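Local structure of CCMAN5 (Cellulosimicrobium cellulans, 2XSG) at residues D14-T19 with T50-A55; E20-N25 with L656-N661; P45-T50 with G71-G76; T616-N621 with V647-P652. The protein is an alpha-mannosidase of glycoside hydrolase family 92 that binds calcium and probably removes the mannose capping mannose-6-phosphate on yeast-made glycoproteins. All coordinates share one frame; numbering follows the deposited sequence.

Interaction 1 (D14-T19 with T50-A55)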
loop_
_atom_site.group_PDB
_atom_site.type_symbol
_atom_site.label_atom_id
_atom_site.label_comp_id
_atom_site.label_asym_id
_atom_site.label_seq_id
_atom_site.Cartn_x
_atom_site.Cartn_y
_atom_site.Cartn_z
ATOM N N ASP A 14 -1.711 15.172 -5.905
ATOM C CA ASP A 14 -0.419 15.720 -5.514
ATOM C C ASP A 14 0.542 14.564 -5.171
ATOM O O ASP A 14 0.528 14.052 -4.039
ATOM C CB ASP A 14 -0.593 16.673 -4.318
ATOM C CG ASP A 14 0.689 17.425 -3.950
ATOM O OD1 ASP A 14 1.807 17.052 -4.397
ATOM O OD2 ASP A 14 0.574 18.389 -3.163
ATOM N N VAL A 15 1.389 14.182 -6.132
ATOM C CA VAL A 15 2.292 13.040 -5.937
ATOM C C VAL A 15 3.390 13.296 -4.889
ATOM O O VAL A 15 4.158 12.399 -4.562
ATOM C CB VAL A 15 2.936 12.526 -7.261
ATOM C CG1 VAL A 15 1.874 12.136 -8.293
ATOM C CG2 VAL A 15 3.928 13.551 -7.838
ATOM N N PHE A 16 3.467 14.517 -4.367
ATOM C CA PHE A 16 4.477 14.824 -3.356
ATOM C C PHE A 16 3.977 14.619 -1.939
ATOM O O PHE A 16 4.762 14.601 -0.997
ATOM C CB PHE A 16 5.024 16.231 -3.544
ATOM C CG PHE A 16 5.848 16.378 -4.784
ATOM C CD1 PHE A 16 7.108 15.791 -4.871
ATOM C CD2 PHE A 16 5.361 17.102 -5.858
ATOM C CE1 PHE A 16 7.876 15.915 -6.024
ATOM C CE2 PHE A 16 6.117 17.236 -7.020
ATOM C CZ PHE A 16 7.378 16.647 -7.103
ATOM N N VAL A 17 2.672 14.429 -1.798
ATOM C CA VAL A 17 2.099 14.152 -0.495
ATOM C C VAL A 17 2.698 12.865 0.048
ATOM O O VAL A 17 2.657 11.824 -0.615
ATOM C CB VAL A 17 0.566 14.078 -0.553
ATOM C CG1 VAL A 17 -0.003 13.389 0.724
ATOM C CG2 VAL A 17 0.007 15.499 -0.734
ATOM N N GLY A 18 3.265 12.954 1.247
ATOM C CA GLY A 18 3.870 11.793 1.896
ATOM C C GLY A 18 5.325 11.493 1.508
ATOM O O GLY A 18 5.859 10.457 1.905
ATOM N N THR A 19 5.963 12.392 0.755
ATOM C CA THR A 19 7.342 12.180 0.261
ATOM C C THR A 19 8.442 12.833 1.123
ATOM O O THR A 19 9.630 12.767 0.778
ATOM C CB THR A 19 7.507 12.652 -1.196
ATOM O OG1 THR A 19 7.318 14.077 -1.261
ATOM C CG2 THR A 19 6.496 11.928 -2.141
ATOM N N THR A 50 11.646 5.087 -0.204
ATOM C CA THR A 50 11.523 4.919 -1.657
ATOM C C THR A 50 12.734 5.426 -2.417
ATOM O O THR A 50 12.943 5.030 -3.562
ATOM C CB THR A 50 10.269 5.574 -2.242
ATOM O OG1 THR A 50 10.458 6.993 -2.382
ATOM C CG2 THR A 50 9.032 5.243 -1.382
ATOM N N GLY A 51 13.508 6.308 -1.788
ATOM C CA GLY A 51 14.676 6.886 -2.440
ATOM C C GLY A 51 14.568 8.382 -2.652
ATOM O O GLY A 51 15.503 8.988 -3.167
ATOM N N TYR A 52 13.444 8.986 -2.246
ATOM C CA TYR A 52 13.260 10.450 -2.360
ATOM C C TYR A 52 12.752 11.063 -1.060
ATOM O O TYR A 52 11.667 10.716 -0.573
ATOM C CB TYR A 52 12.276 10.754 -3.505
ATOM C CG TYR A 52 11.909 12.211 -3.711
ATOM C CD1 TYR A 52 10.966 12.852 -2.888
ATOM C CD2 TYR A 52 12.472 12.938 -4.753
ATOM C CE1 TYR A 52 10.626 14.180 -3.082
ATOM C CE2 TYR A 52 12.126 14.260 -4.979
ATOM C CZ TYR A 52 11.202 14.883 -4.140
ATOM O OH TYR A 52 10.878 16.206 -4.376
ATOM N N ASP A 53 13.536 11.959 -0.471
ATOM C CA ASP A 53 13.059 12.748 0.668
ATOM C C ASP A 53 12.861 14.199 0.244
ATOM O O ASP A 53 13.831 14.877 -0.158
ATOM C CB ASP A 53 14.026 12.640 1.859
ATOM C CG ASP A 53 13.744 13.673 2.957
ATOM O OD1 ASP A 53 12.628 14.246 3.019
ATOM O OD2 ASP A 53 14.665 13.920 3.767
ATOM N N TYR A 54 11.622 14.683 0.363
ATOM C CA TYR A 54 11.249 16.065 -0.063
ATOM C C TYR A 54 12.151 17.150 0.547
ATOM O O TYR A 54 12.381 18.205 -0.074
ATOM C CB TYR A 54 9.778 16.382 0.273
ATOM C CG TYR A 54 9.220 17.607 -0.456
ATOM C CD1 TYR A 54 9.302 18.896 0.105
ATOM C CD2 TYR A 54 8.647 17.479 -1.729
ATOM C CE1 TYR A 54 8.797 20.019 -0.595
ATOM C CE2 TYR A 54 8.147 18.598 -2.430
ATOM C CZ TYR A 54 8.225 19.843 -1.858
ATOM O OH TYR A 54 7.729 20.917 -2.552
ATOM N N ALA A 55 12.631 16.903 1.764
ATOM C CA ALA A 55 13.416 17.894 2.497
ATOM C C ALA A 55 14.814 18.079 1.919
ATOM O O ALA A 55 15.488 19.048 2.284
ATOM C CB ALA A 55 13.498 17.544 3.990
#
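Phe-16 O is gripped twice, both times by Thr-19: the hydroxyl OG1 of Thr-19 donates to Phe-16 O at 2.6 Å, in the carbonyl plane on a lone pair, and the backbone N of Thr-19 reaches Phe-16 O at 3.1 Å to close a type II turn. OG1 can fold back because it stands between its own backbone N and carbonyl carbon (chi1 65°). Gly-18 takes the positive-phi corner of the turn, and Asp-14 OD1, accepting from Phe-16 N, adds an Asx turn just before it. One backbone bond joins this loop to 50-55, Tyr-54 N to Thr-19 O at 2.8 Å, the donor lying above the carbonyl plane. Beside it Tyr-54 turns its ring edge to the face of Phe-16, an offset edge-to-face pair with centroids 5.7 Å apart and planes at 71°. Tyr-52 arrives tip first, its OH 3.4 Å from Phe-16 CE1, while Thr-19 OG1 lies at the edge of the Tyr-52 ring. That phenol is hydrogen-bonded to Glu-106 of strand 106-109. An alanine in place of Tyr-52 would remove the ring and the hydroxyl that binds Glu-106, and would probably leave Phe-16 less firmly packed. Since Thr-19 spends its hydroxyl proton inside its own turn, it meets both tyrosine rings by van der Waals contact, so the join between the loops consists of one backbone bond and the packing of Phe-16, Tyr-52, Tyr-54 and Thr-19.

Interaction 2 (E20-N25 with L656-N661); sequences EGDFGN and LPTMDN
A type II' turn (Glu-20 to Phe-23) and a type II turn (Leu-656 to Met-659) are linked by Thr-658 N to Asp-22 O at 2.9 Å, nearly along the C=O axis, and the residues that follow them by Asn-661 N to Gly-24 O at 3.1 Å, on a lone pair in the carbonyl plane. Among the side chains, Asn-25 and Asp-660 run side by side, and Asn-25 ND2 donates to Asp-660 OD1 at 2.7 Å, within its own amide plane but from above the carboxylate. The same oxygen holds water 1 at 2.6 Å; this water also accepts from Gly-24 N and bonds to Asp-22 OD1. Asp-22 OD1 itself stands 3.9 Å from Asp-660 OD1, so the two carboxylates may raise each other's affinity for a proton through a repulsion that the amide of Asn-25 and the water would probably ease. An alanine in place of Asp-660 would remove the acceptor for Asn-25 and water 1, and would probably disorder this polar bridge. At the other end Phe-23 CE1 packs on Pro-657 CB at 3.7 Å. The side chain of Asp-660 comes to about 5 Å from the bound calcium, whose ligands are Asn-588, Glu-589 and Asp-662, the last one residue past segment 656-661 in the same loop. A loop of the N-terminal domain thus meets one of the catalytic domain beside the metal, consistent with the active site of family 92 glycosidases lying between these domains.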
loop_
_atom_site.group_PDB
_atom_site.type_symbol
_atom_site.label_atom_id
_atom_site.label_comp_id
_atom_site.label_asym_id
_atom_site.label_seq_id
_atom_site.Cartn_x
_atom_site.Cartn_y
_atom_site.Cartn_z
ATOM N N GLU A 20 8.053 13.467 2.225
ATOM C CA GLU A 20 9.045 14.034 3.161
ATOM C C GLU A 20 9.401 13.039 4.260
ATOM O O GLU A 20 8.514 12.433 4.862
ATOM C CB GLU A 20 8.562 15.350 3.782
ATOM C CG GLU A 20 9.624 16.024 4.698
ATOM C CD GLU A 20 9.443 17.529 4.829
ATOM O OE1 GLU A 20 8.763 18.122 3.975
ATOM O OE2 GLU A 20 10.004 18.129 5.773
ATOM N N GLY A 21 10.699 12.857 4.481
ATOM C CA GLY A 21 11.224 12.216 5.694
ATOM C C GLY A 21 10.500 10.944 6.052
ATOM O O GLY A 21 10.300 10.107 5.200
ATOM N N ASP A 22 10.090 10.826 7.312
ATOM C CA ASP A 22 9.380 9.650 7.813
ATOM C C ASP A 22 7.877 9.942 7.964
ATOM O O ASP A 22 7.271 9.574 8.969
ATOM C CB ASP A 22 9.988 9.185 9.155
ATOM C CG ASP A 22 9.597 7.744 9.520
ATOM O OD1 ASP A 22 9.126 6.984 8.637
ATOM O OD2 ASP A 22 9.767 7.359 10.691
ATOM N N PHE A 23 7.286 10.595 6.959
ATOM C CA PHE A 23 5.871 11.014 7.016
ATOM C C PHE A 23 5.021 10.314 5.937
ATOM O O PHE A 23 4.197 10.939 5.260
ATOM C CB PHE A 23 5.724 12.550 6.946
ATOM C CG PHE A 23 6.401 13.290 8.084
ATOM C CD1 PHE A 23 5.686 13.636 9.233
ATOM C CD2 PHE A 23 7.749 13.651 7.997
ATOM C CE1 PHE A 23 6.304 14.334 10.299
ATOM C CE2 PHE A 23 8.387 14.336 9.043
ATOM C CZ PHE A 23 7.657 14.684 10.204
ATOM N N GLY A 24 5.231 9.009 5.776
ATOM C CA GLY A 24 4.434 8.244 4.826
ATOM C C GLY A 24 5.215 7.249 3.984
ATOM O O GLY A 24 4.690 6.198 3.643
ATOM N N ASN A 25 6.464 7.588 3.658
ATOM C CA ASN A 25 7.330 6.766 2.805
ATOM C C ASN A 25 6.758 6.476 1.422
ATOM O O ASN A 25 6.921 5.390 0.896
ATOM C CB ASN A 25 7.823 5.507 3.529
ATOM C CG ASN A 25 8.951 5.823 4.513
ATOM O OD1 ASN A 25 10.012 6.311 4.113
ATOM N ND2 ASN A 25 8.727 5.543 5.800
ATOM N N LEU A 656 1.127 11.134 9.749
ATOM C CA LEU A 656 1.851 11.247 11.011
ATOM C C LEU A 656 3.291 10.756 10.839
ATOM O O LEU A 656 3.547 9.896 9.990
ATOM C CB LEU A 656 1.162 10.410 12.079
ATOM C CG LEU A 656 -0.242 10.878 12.503
ATOM C CD1 LEU A 656 -0.869 9.836 13.394
ATOM C CD2 LEU A 656 -0.182 12.230 13.200
ATOM N N PRO A 657 4.227 11.282 11.650
ATOM C CA PRO A 657 5.561 10.686 11.622
ATOM C C PRO A 657 5.458 9.189 12.008
ATOM O O PRO A 657 4.671 8.850 12.890
ATOM C CB PRO A 657 6.321 11.476 12.693
ATOM C CG PRO A 657 5.218 12.062 13.592
ATOM C CD PRO A 657 4.106 12.353 12.667
ATOM N N THR A 658 6.264 8.346 11.351
ATOM C CA THR A 658 6.259 6.865 11.448
ATOM C C THR A 658 5.079 6.156 10.752
ATOM O O THR A 658 5.062 4.919 10.640
ATOM C CB THR A 658 6.272 6.317 12.897
ATOM O OG1 THR A 658 4.966 6.489 13.465
ATOM C CG2 THR A 658 7.349 6.957 13.775
ATOM N N MET A 659 4.081 6.913 10.331
ATOM C CA MET A 659 2.871 6.321 9.773
ATOM C C MET A 659 3.065 5.967 8.297
ATOM O O MET A 659 2.768 6.760 7.422
ATOM C CB MET A 659 1.694 7.278 9.967
ATOM C CG MET A 659 0.366 6.823 9.348
ATOM S SD MET A 659 -0.890 8.045 9.757
ATOM C CE MET A 659 -2.262 7.447 8.778
ATOM N N ASP A 660 3.612 4.783 8.031
ATOM C CA ASP A 660 3.874 4.357 6.657
ATOM C C ASP A 660 2.545 4.072 5.988
ATOM O O ASP A 660 1.624 3.603 6.643
ATOM C CB ASP A 660 4.743 3.098 6.654
ATOM C CG ASP A 660 6.136 3.354 7.188
ATOM O OD1 ASP A 660 6.612 4.505 7.059
ATOM O OD2 ASP A 660 6.749 2.419 7.758
ATOM N N ASN A 661 2.429 4.395 4.704
ATOM C CA ASN A 661 1.195 4.131 3.962
ATOM C C ASN A 661 0.946 2.606 3.846
ATOM O O ASN A 661 -0.213 2.152 3.839
ATOM C CB ASN A 661 1.277 4.770 2.565
ATOM C CG ASN A 661 -0.093 5.103 1.972
ATOM O OD1 ASN A 661 -1.120 4.492 2.321
ATOM N ND2 ASN A 661 -0.113 6.081 1.056
HETATM O O HOH W 1 6.483 7.028 7.633
#

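Interaction 3 (P45-T50 with G71-G76)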
loop_
_atom_site.group_PDB
_atom_site.type_symbol
_atom_site.label_atom_id
_atom_site.label_comp_id
_atom_site.label_asym_id
_atom_site.label_seq_id
_atom_site.Cartn_x
_atom_site.Cartn_y
_atom_site.Cartn_z
ATOM N N PRO A 45 22.117 13.561 0.286
ATOM C CA PRO A 45 22.545 12.294 0.882
ATOM C C PRO A 45 21.426 11.559 1.621
ATOM O O PRO A 45 21.588 10.388 1.979
ATOM C CB PRO A 45 23.620 12.730 1.876
ATOM C CG PRO A 45 23.170 14.077 2.319
ATOM C CD PRO A 45 22.498 14.716 1.124
ATOM N N GLY A 46 20.318 12.240 1.872
ATOM C CA GLY A 46 19.174 11.635 2.572
ATOM C C GLY A 46 18.088 11.224 1.593
ATOM O O GLY A 46 18.017 11.728 0.472
ATOM N N ARG A 47 17.248 10.281 2.017
ATOM C CA ARG A 47 16.147 9.802 1.207
ATOM C C ARG A 47 15.073 9.296 2.155
ATOM O O ARG A 47 15.353 9.046 3.332
ATOM C CB ARG A 47 16.607 8.668 0.264
ATOM C CG ARG A 47 17.209 7.405 0.956
ATOM C CD ARG A 47 17.627 6.386 -0.082
ATOM N NE ARG A 47 18.068 5.096 0.458
ATOM C CZ ARG A 47 17.272 4.072 0.789
ATOM N NH1 ARG A 47 15.959 4.151 0.685
ATOM N NH2 ARG A 47 17.806 2.957 1.235
ATOM N N ASN A 48 13.854 9.124 1.661
ATOM C CA ASN A 48 12.920 8.260 2.367
ATOM C C ASN A 48 13.106 6.795 1.909
ATOM O O ASN A 48 14.043 6.490 1.171
ATOM C CB ASN A 48 11.467 8.788 2.334
ATOM C CG ASN A 48 10.732 8.494 1.035
ATOM O OD1 ASN A 48 11.260 7.896 0.103
ATOM N ND2 ASN A 48 9.472 8.916 0.988
ATOM N N ASN A 49 12.263 5.883 2.371
ATOM C CA ASN A 49 12.446 4.469 2.017
ATOM C C ASN A 49 12.367 4.227 0.510
ATOM O O ASN A 49 12.983 3.290 -0.000
ATOM C CB ASN A 49 11.453 3.566 2.767
ATOM C CG ASN A 49 11.673 3.584 4.264
ATOM O OD1 ASN A 49 10.810 3.149 5.042
ATOM N ND2 ASN A 49 12.817 4.108 4.681
ATOM N N THR A 50 11.646 5.087 -0.204
ATOM C CA THR A 50 11.523 4.919 -1.657
ATOM C C THR A 50 12.734 5.426 -2.417
ATOM O O THR A 50 12.943 5.030 -3.562
ATOM C CB THR A 50 10.269 5.574 -2.242
ATOM O OG1 THR A 50 10.458 6.993 -2.382
ATOM C CG2 THR A 50 9.032 5.243 -1.382
ATOM N N GLY A 71 8.315 -0.123 5.080
ATOM C CA GLY A 71 9.248 0.246 6.158
ATOM C C GLY A 71 10.671 -0.215 5.862
ATOM O O GLY A 71 11.056 -0.318 4.690
ATOM N N GLY A 72 11.440 -0.515 6.916
ATOM C CA GLY A 72 12.865 -0.851 6.766
ATOM C C GLY A 72 13.605 0.304 6.094
ATOM O O GLY A 72 13.452 1.477 6.494
ATOM N N SER A 73 14.412 -0.012 5.081
ATOM C CA SER A 73 15.055 1.028 4.280
ATOM C C SER A 73 14.445 1.061 2.875
ATOM O O SER A 73 15.046 1.565 1.931
ATOM C CB SER A 73 16.591 0.838 4.260
ATOM O OG SER A 73 16.959 -0.403 3.670
ATOM N N GLY A 74 13.240 0.507 2.748
ATOM C CA GLY A 74 12.540 0.445 1.464
ATOM C C GLY A 74 12.993 -0.706 0.587
ATOM O O GLY A 74 14.091 -1.229 0.760
ATOM N N GLY A 75 12.137 -1.090 -0.356
ATOM C CA GLY A 75 12.433 -2.138 -1.324
ATOM C C GLY A 75 12.577 -1.636 -2.745
ATOM O O GLY A 75 12.288 -0.466 -3.047
ATOM N N GLY A 76 13.037 -2.519 -3.628
ATOM C CA GLY A 76 13.342 -2.110 -5.011
ATOM C C GLY A 76 14.447 -1.063 -5.058
ATOM O O GLY A 76 15.458 -1.195 -4.357
#
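Arg-47 starts in the crowded position, CG between the backbone N and the carbonyl carbon (chi1 59°), with its CB directed at segment 71-76. From CG to NE the chain is extended and carries the guanidinium across to the carbonyl of Ser-73. CZ stops 3.5 Å from Ser-73 O, which lies at the edge of the guanidinium, and the two end nitrogens close on that single oxygen: NH1 donates to Ser-73 O at 3.0 Å from above the carbonyl plane, NH2 to Ser-73 O at 3.2 Å on a lone pair. NH1 also turns back to Asn-48 O at 3.1 Å, while NH2 has a second acceptor outside the segments in Asn-167 O. The carbonyl so gripped belongs to a type II' turn, Gly-71 to Gly-74, in the glycine-rich loop between strands 58-63 and 80-84. Asn-49 O comes within 3.3 Å of Ser-73 O, two acceptors side by side, and the positive guanidinium would probably soften their repulsion. Gly-74 takes part through its CA, whose hydrogen points almost straight at Asn-49 O across 3.2 Å; a beta carbon on Gly-74 would run into that oxygen. On the Arg-47 side, Asn-48 OD1 accepts from both Thr-50 N, in an Asx turn, and Thr-50 OG1. Asn-49 packs its CB 3.5 Å from Gly-74 N, and Gly-71 N donates to a bound bis-tris propane, probably from the crystallisation liquor.

Interaction 4 (T616-N621 with V647-P652); sequences TKETWN and VYRLDP
The close-packed part of this contact is small and centres on one methyl group, Val-647 CG2, which lies 3.6 Å from Thr-619 OG1 and 3.8 Å from Asn-621 OD1. Val-647 places CG2 anti to its carbonyl carbon, beside the backbone N, and crosses the Asn-621 side chain at about a right angle. Asn-621 is held in turn by its own strand, ND2 donating to Thr-619 OG1 at 3.3 Å and more weakly to Thr-619 O. Next to the methyl contact the two backbones separate. Strand 618-623 is paired with strand 638-646 through Asn-621 with Leu-643 and Thr-619 with Thr-645, but two residues further along Lys-617 O and Val-647 N stand 4.3 Å apart and water takes over. Water 3 bridges them, bonded to Lys-617 O at 2.7 Å and accepting from Val-647 N, and it also touches Thr-619 OG1 at 2.8 Å, a bond whose direction is open. Water 2 makes a second link, from Lys-617 O to Tyr-648 N. On the loose side Glu-618 and Arg-649 start out pointing away and bend back only at their ends. Glu-618 OE2 lies at the edge of the guanidinium, 4.3 Å from Arg-649 NH2 and beyond a salt bridge, and Glu-618 is exposed to solvent. Opposite charges at that spacing probably attract only mildly. The antiparallel pair thus frays through water where the chain leaves strand 638-646, and the join rests on one apolar methyl against two polar side chains, with bridging waters satisfying the separated backbone groups.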
loop_
_atom_site.group_PDB
_atom_site.type_symbol
_atom_site.label_atom_id
_atom_site.label_comp_id
_atom_site.label_asym_id
_atom_site.label_seq_id
_atom_site.Cartn_x
_atom_site.Cartn_y
_atom_site.Cartn_z
ATOM N N THR A 616 -10.266 14.190 8.467
ATOM C CA THR A 616 -10.383 15.539 7.897
ATOM C C THR A 616 -10.142 16.684 8.879
ATOM O O THR A 616 -10.187 17.836 8.468
ATOM C CB THR A 616 -11.730 15.788 7.200
ATOM O OG1 THR A 616 -12.750 16.007 8.179
ATOM C CG2 THR A 616 -12.121 14.625 6.316
ATOM N N LYS A 617 -9.880 16.363 10.146
ATOM C CA LYS A 617 -9.693 17.364 11.199
ATOM C C LYS A 617 -8.444 17.042 12.040
ATOM O O LYS A 617 -7.708 16.105 11.731
ATOM C CB LYS A 617 -10.937 17.411 12.100
ATOM C CG LYS A 617 -12.242 17.746 11.372
ATOM C CD LYS A 617 -13.427 17.685 12.331
ATOM C CE LYS A 617 -14.723 18.095 11.663
ATOM N NZ LYS A 617 -14.756 19.538 11.296
ATOM N N GLU A 618 -8.204 17.840 13.075
ATOM C CA GLU A 618 -7.156 17.571 14.044
ATOM C C GLU A 618 -7.700 16.617 15.082
ATOM O O GLU A 618 -8.836 16.774 15.521
ATOM C CB GLU A 618 -6.747 18.843 14.766
ATOM C CG GLU A 618 -6.048 19.882 13.922
ATOM C CD GLU A 618 -5.229 20.823 14.784
ATOM O OE1 GLU A 618 -5.581 20.989 15.972
ATOM O OE2 GLU A 618 -4.215 21.362 14.292
ATOM N N THR A 619 -6.898 15.630 15.468
ATOM C CA THR A 619 -7.237 14.743 16.581
ATOM C C THR A 619 -6.077 14.623 17.559
ATOM O O THR A 619 -4.935 14.946 17.214
ATOM C CB THR A 619 -7.556 13.302 16.112
ATOM O OG1 THR A 619 -6.547 12.867 15.185
ATOM C CG2 THR A 619 -8.937 13.232 15.464
ATOM N N TRP A 620 -6.377 14.132 18.763
ATOM C CA TRP A 620 -5.348 13.728 19.720
ATOM C C TRP A 620 -4.666 12.446 19.272
ATOM O O TRP A 620 -5.324 11.463 18.931
ATOM C CB TRP A 620 -5.948 13.522 21.107
ATOM C CG TRP A 620 -6.153 14.811 21.829
ATOM C CD1 TRP A 620 -7.355 15.374 22.188
ATOM C CD2 TRP A 620 -5.133 15.717 22.261
ATOM N NE1 TRP A 620 -7.133 16.559 22.838
ATOM C CE2 TRP A 620 -5.784 16.803 22.892
ATOM C CE3 TRP A 620 -3.732 15.708 22.201
ATOM C CZ2 TRP A 620 -5.077 17.876 23.457
ATOM C CZ3 TRP A 620 -3.029 16.780 22.756
ATOM C CH2 TRP A 620 -3.705 17.850 23.373
ATOM N N ASN A 621 -3.338 12.483 19.258
ATOM C CA ASN A 621 -2.536 11.323 18.894
ATOM C C ASN A 621 -1.552 10.965 19.981
ATOM O O ASN A 621 -0.633 11.733 20.274
ATOM C CB ASN A 621 -1.829 11.549 17.563
ATOM C CG ASN A 621 -2.784 11.450 16.400
ATOM O OD1 ASN A 621 -2.995 10.367 15.856
ATOM N ND2 ASN A 621 -3.429 12.565 16.061
ATOM N N VAL A 647 -4.112 13.901 10.993
ATOM C CA VAL A 647 -3.478 12.613 10.712
ATOM C C VAL A 647 -3.059 12.605 9.246
ATOM O O VAL A 647 -1.985 12.125 8.898
ATOM C CB VAL A 647 -4.442 11.450 11.078
ATOM C CG1 VAL A 647 -3.996 10.109 10.480
ATOM C CG2 VAL A 647 -4.558 11.334 12.583
ATOM N N TYR A 648 -3.924 13.161 8.404
ATOM C CA TYR A 648 -3.707 13.259 6.977
ATOM C C TYR A 648 -3.575 14.728 6.579
ATOM O O TYR A 648 -4.478 15.516 6.888
ATOM C CB TYR A 648 -4.915 12.683 6.240
ATOM C CG TYR A 648 -5.036 11.186 6.300
ATOM C CD1 TYR A 648 -5.633 10.560 7.392
ATOM C CD2 TYR A 648 -4.604 10.395 5.241
ATOM C CE1 TYR A 648 -5.751 9.164 7.452
ATOM C CE2 TYR A 648 -4.741 8.988 5.275
ATOM C CZ TYR A 648 -5.314 8.390 6.386
ATOM O OH TYR A 648 -5.447 7.028 6.429
ATOM N N ARG A 649 -2.472 15.087 5.905
ATOM C CA ARG A 649 -2.245 16.467 5.407
ATOM C C ARG A 649 -2.010 16.467 3.900
ATOM O O ARG A 649 -1.398 15.534 3.380
ATOM C CB ARG A 649 -1.012 17.135 6.061
ATOM C CG ARG A 649 -0.903 17.008 7.575
ATOM C CD ARG A 649 -0.207 18.198 8.238
ATOM N NE ARG A 649 -1.073 18.636 9.336
ATOM C CZ ARG A 649 -0.691 19.294 10.429
ATOM N NH1 ARG A 649 0.583 19.607 10.617
ATOM N NH2 ARG A 649 -1.600 19.623 11.354
ATOM N N LEU A 650 -2.449 17.526 3.208
ATOM C CA LEU A 650 -2.031 17.725 1.829
ATOM C C LEU A 650 -0.694 18.466 1.876
ATOM O O LEU A 650 -0.617 19.679 1.639
ATOM C CB LEU A 650 -3.072 18.487 0.989
ATOM C CG LEU A 650 -2.860 18.376 -0.532
ATOM C CD1 LEU A 650 -3.274 17.003 -1.073
ATOM C CD2 LEU A 650 -3.608 19.480 -1.274
ATOM N N ASP A 651 0.350 17.706 2.197
ATOM C CA ASP A 651 1.685 18.207 2.417
ATOM C C ASP A 651 2.652 17.077 2.125
ATOM O O ASP A 651 2.284 15.895 2.240
ATOM C CB ASP A 651 1.851 18.595 3.895
ATOM C CG ASP A 651 3.071 19.445 4.135
ATOM O OD1 ASP A 651 3.037 20.628 3.742
ATOM O OD2 ASP A 651 4.072 18.933 4.675
ATOM N N PRO A 652 3.908 17.418 1.760
ATOM C CA PRO A 652 4.938 16.378 1.719
ATOM C C PRO A 652 5.023 15.583 3.040
ATOM O O PRO A 652 5.254 14.357 3.024
ATOM C CB PRO A 652 6.221 17.175 1.451
ATOM C CG PRO A 652 5.751 18.332 0.617
ATOM C CD PRO A 652 4.364 18.681 1.143
HETATM O O HOH W 2 -6.586 14.218 9.344
HETATM O O HOH W 3 -6.698 13.696 12.476
#

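Interactions 1 and 2 are buried, 3 and 4 only partly so. Interactions 1 and 3 share Thr-50 and tie loops of the N-terminal domain together, the first by aromatic rings and one backbone bond, the third by a guanidinium on a backbone carbonyl. Interaction 2 joins that domain to the catalytic domain near the calcium, and its chemistry is mainly polar, with two carboxylates, an amide and a water. Interaction 4 stays within the catalytic domain and depends on water. Direct bonds connect them: Asp-53 OD1 with Gly-21 N, Asn-25 OD1 with Asn-49 N, Gly-18 N with Asp-651 O and Glu-20 N with Pro-652 O. Interactions 3 and 4 do not touch.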